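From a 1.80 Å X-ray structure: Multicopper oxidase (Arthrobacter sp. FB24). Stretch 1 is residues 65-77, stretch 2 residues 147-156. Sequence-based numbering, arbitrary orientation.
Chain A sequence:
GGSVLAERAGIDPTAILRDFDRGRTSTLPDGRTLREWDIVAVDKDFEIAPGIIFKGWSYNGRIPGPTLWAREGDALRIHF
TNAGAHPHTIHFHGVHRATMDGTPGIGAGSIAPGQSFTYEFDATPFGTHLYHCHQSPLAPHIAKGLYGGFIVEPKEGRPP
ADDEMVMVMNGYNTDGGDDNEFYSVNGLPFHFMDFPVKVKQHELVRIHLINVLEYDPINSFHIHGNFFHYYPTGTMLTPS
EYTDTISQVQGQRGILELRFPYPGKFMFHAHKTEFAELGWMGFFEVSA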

# COMPACT_ATOMS: atom_id res chain seq x y z
N GLY A 65 -2.82 24.52 -1.21
CA GLY A 65 -2.55 25.62 -2.13
C GLY A 65 -3.39 25.53 -3.39
O GLY A 65 -4.22 24.63 -3.53
N PRO A 66 -3.23 26.49 -4.31
CA PRO A 66 -3.97 26.48 -5.57
C PRO A 66 -3.89 25.14 -6.28
O PRO A 66 -2.82 24.51 -6.33
N THR A 67 -5.01 24.69 -6.84
CA THR A 67 -4.97 23.52 -7.70
C THR A 67 -4.68 24.02 -9.11
O THR A 67 -5.54 24.63 -9.74
N LEU A 68 -3.46 23.79 -9.58
CA LEU A 68 -3.06 24.26 -10.91
C LEU A 68 -3.57 23.29 -11.97
O LEU A 68 -3.48 22.07 -11.80
N TRP A 69 -4.14 23.84 -13.04
CA TRP A 69 -4.69 23.03 -14.13
C TRP A 69 -4.04 23.45 -15.45
O TRP A 69 -3.96 24.63 -15.75
N ALA A 70 -3.56 22.47 -16.21
CA ALA A 70 -3.00 22.74 -17.54
C ALA A 70 -3.40 21.65 -18.51
O ALA A 70 -3.87 20.59 -18.11
N ARG A 71 -3.21 21.91 -19.81
CA ARG A 71 -3.37 20.88 -20.81
C ARG A 71 -2.00 20.35 -21.24
O ARG A 71 -1.04 21.11 -21.36
N GLU A 72 -1.94 19.04 -21.47
CA GLU A 72 -0.71 18.36 -21.87
C GLU A 72 0.02 19.15 -22.96
O GLU A 72 -0.57 19.52 -23.97
N GLY A 73 1.29 19.44 -22.72
CA GLY A 73 2.11 20.16 -23.69
C GLY A 73 2.19 21.67 -23.54
O GLY A 73 3.04 22.29 -24.20
N ASP A 74 1.33 22.26 -22.70
CA ASP A 74 1.37 23.71 -22.43
C ASP A 74 2.73 24.10 -21.88
O ASP A 74 3.39 23.30 -21.20
N ALA A 75 3.16 25.33 -22.18
CA ALA A 75 4.35 25.89 -21.57
C ALA A 75 3.91 26.57 -20.28
O ALA A 75 2.98 27.39 -20.29
N LEU A 76 4.55 26.22 -19.17
CA LEU A 76 4.13 26.71 -17.85
C LEU A 76 5.15 27.64 -17.21
O LEU A 76 6.36 27.41 -17.32
N ARG A 77 4.64 28.66 -16.53
CA ARG A 77 5.46 29.56 -15.72
C ARG A 77 4.77 29.78 -14.38
O ARG A 77 3.62 30.24 -14.33
N TYR A 147 1.66 22.75 0.02
CA TYR A 147 1.39 21.75 -1.02
C TYR A 147 0.13 22.10 -1.78
O TYR A 147 -0.73 22.83 -1.27
N GLY A 148 0.01 21.58 -2.99
CA GLY A 148 -1.23 21.74 -3.76
C GLY A 148 -1.24 20.76 -4.90
O GLY A 148 -0.23 20.06 -5.15
N GLY A 149 -2.37 20.69 -5.59
CA GLY A 149 -2.54 19.79 -6.71
C GLY A 149 -2.06 20.43 -8.01
O GLY A 149 -2.07 21.66 -8.15
N PHE A 150 -1.69 19.58 -8.96
CA PHE A 150 -1.21 20.03 -10.28
C PHE A 150 -1.77 19.03 -11.28
O PHE A 150 -1.31 17.88 -11.34
N ILE A 151 -2.79 19.45 -12.04
CA ILE A 151 -3.56 18.57 -12.92
C ILE A 151 -3.22 18.88 -14.37
O ILE A 151 -3.32 20.02 -14.79
N VAL A 152 -2.80 17.86 -15.12
CA VAL A 152 -2.47 18.00 -16.54
C VAL A 152 -3.41 17.11 -17.35
O VAL A 152 -3.30 15.88 -17.32
N GLU A 153 -4.34 17.75 -18.05
CA GLU A 153 -5.32 17.07 -18.88
C GLU A 153 -4.68 16.50 -20.15
O GLU A 153 -3.95 17.21 -20.85
N PRO A 154 -4.92 15.21 -20.44
CA PRO A 154 -4.45 14.63 -21.70
C PRO A 154 -4.98 15.38 -22.92
O PRO A 154 -6.14 15.82 -22.94
N LYS A 155 -4.12 15.54 -23.92
CA LYS A 155 -4.51 16.14 -25.19
C LYS A 155 -5.63 15.30 -25.83
O LYS A 155 -6.59 15.85 -26.36
N GLU A 156 -5.50 13.98 -25.75
CA GLU A 156 -6.48 13.07 -26.35
C GLU A 156 -6.79 11.84 -25.50
O GLU A 156 -5.87 11.16 -25.01

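Two parallel neighbouring strands, 67-71 and 147-153, form a backbone-bonded sheet edge to edge, with side chains pairing on both faces and a glutamate and two waters tying up the ends. The backbone ladder sets the register: Leu 68 N and Ala 70 N donate to Gly 149 O (2.9 Å) and Ile 151 O (2.8 Å), while Ile 151 N and Glu 153 N donate to Leu 68 O (2.7 Å) and Ala 70 O (2.9 Å). Paired residues therefore send their side chains to the same face. On one face lie Leu 68 (m, t), Phe 150 (chi1 t), Ala 70 and Val 152 (t); Leu 68 CB sits 4.2 Å from Phe 150 CD1. Leu 76 (m, t), from the following strand, points toward stretch 2 and brings CD1 to 3.6 Å from Phe 150 CZ, extending this apolar cluster. The other face carries Trp 69 (chi1 t), whose CD1 lies 3.8 Å from Ile 151 CG2 and whose CZ2 reaches Glu 153 CB at 3.7 Å. Thr 67 (m) adds CG2, 3.9 Å from Ile 151 CG1. Farther along, Arg 71 NH2 and Lys 155 NZ stand 3.5 Å apart, like charges with no hydrogen bond between them, the amine over one guanidinium face. Glu 72 (t, t) points toward stretch 2; its extended chain lets OE1 accept from Lys 155 N at 3.0 Å, and water 2 donates to Glu 72 OE1 (2.6 Å) while accepting from Glu 156 N (3.2 Å). Near the opposite end, water 1 donates to Gly 65 O (2.9 Å) and Thr 67 OG1 (2.8 Å) and accepts from Gly 149 N (2.8 Å). Gly 148 leaves room there: a CB would point toward stretch 1 and fall 2.8 Å from Pro 66 O, a clash.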

# COMPACT_ATOMS: atom_id res chain seq x y z
CB PRO A 66 -3.27 27.56 -6.40
CG PRO A 66 -2.71 28.50 -5.38
CD PRO A 66 -2.35 27.68 -4.18
CB THR A 67 -6.30 22.75 -7.66
OG1 THR A 67 -6.57 22.37 -6.30
CG2 THR A 67 -6.21 21.50 -8.52
CB LEU A 68 -1.54 24.43 -11.00
CG LEU A 68 -0.84 25.21 -9.87
CD1 LEU A 68 0.65 25.26 -10.15
CD2 LEU A 68 -1.39 26.62 -9.65
CB TRP A 69 -6.21 23.22 -14.21
CG TRP A 69 -6.88 22.33 -15.22
CD1 TRP A 69 -7.49 21.13 -14.98
CD2 TRP A 69 -6.99 22.56 -16.63
NE1 TRP A 69 -7.99 20.60 -16.15
CE2 TRP A 69 -7.69 21.46 -17.18
CE3 TRP A 69 -6.58 23.60 -17.49
CZ2 TRP A 69 -7.98 21.37 -18.55
CZ3 TRP A 69 -6.87 23.50 -18.85
CH2 TRP A 69 -7.56 22.39 -19.36
CB ALA A 70 -1.50 22.86 -17.45
CB ARG A 71 -4.13 21.43 -22.00
CG ARG A 71 -4.72 20.38 -22.90
CD ARG A 71 -4.57 20.86 -24.32
NE ARG A 71 -5.73 20.57 -25.15
CZ ARG A 71 -5.90 21.06 -26.37
NH1 ARG A 71 -4.98 21.87 -26.89
NH2 ARG A 71 -6.99 20.76 -27.06
CB GLU A 72 -1.03 16.95 -22.37
CG GLU A 72 0.18 16.12 -22.71
CD GLU A 72 -0.17 14.78 -23.34
OE1 GLU A 72 -1.37 14.49 -23.62
OE2 GLU A 72 0.76 13.99 -23.59
CB ASP A 74 0.31 24.14 -21.38
CG ASP A 74 -1.12 24.13 -21.90
OD1 ASP A 74 -1.39 23.96 -23.12
OD2 ASP A 74 -2.02 24.29 -21.04
CB ALA A 75 5.02 26.89 -22.51
CB LEU A 76 3.83 25.54 -16.88
CG LEU A 76 2.91 24.41 -17.36
CD1 LEU A 76 2.63 23.43 -16.22
CD2 LEU A 76 1.60 24.94 -17.92
CB ARG A 77 5.67 30.91 -16.41
CG ARG A 77 6.54 30.84 -17.65
CD ARG A 77 6.79 32.23 -18.21
NE ARG A 77 7.43 32.15 -19.52
CZ ARG A 77 7.49 33.15 -20.39
NH1 ARG A 77 6.93 34.32 -20.12
NH2 ARG A 77 8.10 32.96 -21.55
CB TYR A 147 1.25 20.35 -0.42
CG TYR A 147 0.42 20.34 0.86
CD1 TYR A 147 -0.97 20.48 0.81
CD2 TYR A 147 1.03 20.23 2.11
CE1 TYR A 147 -1.75 20.47 1.99
CE2 TYR A 147 0.26 20.23 3.29
CZ TYR A 147 -1.13 20.36 3.20
OH TYR A 147 -1.90 20.38 4.35
CB PHE A 150 0.31 20.07 -10.26
CG PHE A 150 0.96 20.23 -11.62
CD1 PHE A 150 0.41 21.07 -12.59
CD2 PHE A 150 2.14 19.54 -11.91
CE1 PHE A 150 1.03 21.22 -13.85
CE2 PHE A 150 2.77 19.68 -13.15
CZ PHE A 150 2.20 20.53 -14.13
CB ILE A 151 -5.09 18.80 -12.73
CG1 ILE A 151 -5.48 18.74 -11.23
CG2 ILE A 151 -5.93 17.89 -13.64
CD1 ILE A 151 -5.11 17.46 -10.52
CB VAL A 152 -1.00 17.64 -16.84
CG1 VAL A 152 -0.69 17.77 -18.34
CG2 VAL A 152 -0.04 18.50 -16.03
CB GLU A 153 -6.45 18.04 -19.26
CG GLU A 153 -7.68 17.36 -19.88
CD GLU A 153 -8.68 16.89 -18.82
OE1 GLU A 153 -9.78 17.47 -18.75
OE2 GLU A 153 -8.36 15.96 -18.06
CB PRO A 154 -4.99 13.20 -21.68
CG PRO A 154 -6.06 13.19 -20.62
CD PRO A 154 -5.61 14.20 -19.61
CB LYS A 155 -3.28 16.24 -26.11
CG LYS A 155 -3.53 16.89 -27.47
CD LYS A 155 -3.61 18.41 -27.39
CE LYS A 155 -3.83 19.02 -28.77
NZ LYS A 155 -5.21 18.82 -29.31
CB GLU A 156 -6.02 12.67 -27.76
CG GLU A 156 -6.51 13.62 -28.87
CD GLU A 156 -5.40 14.10 -29.81
OE1 GLU A 156 -4.22 13.74 -29.59
OE2 GLU A 156 -5.72 14.85 -30.76
O HOH W 1 -4.56 21.93 -4.43
O HOH W 2 -2.68 12.66 -24.88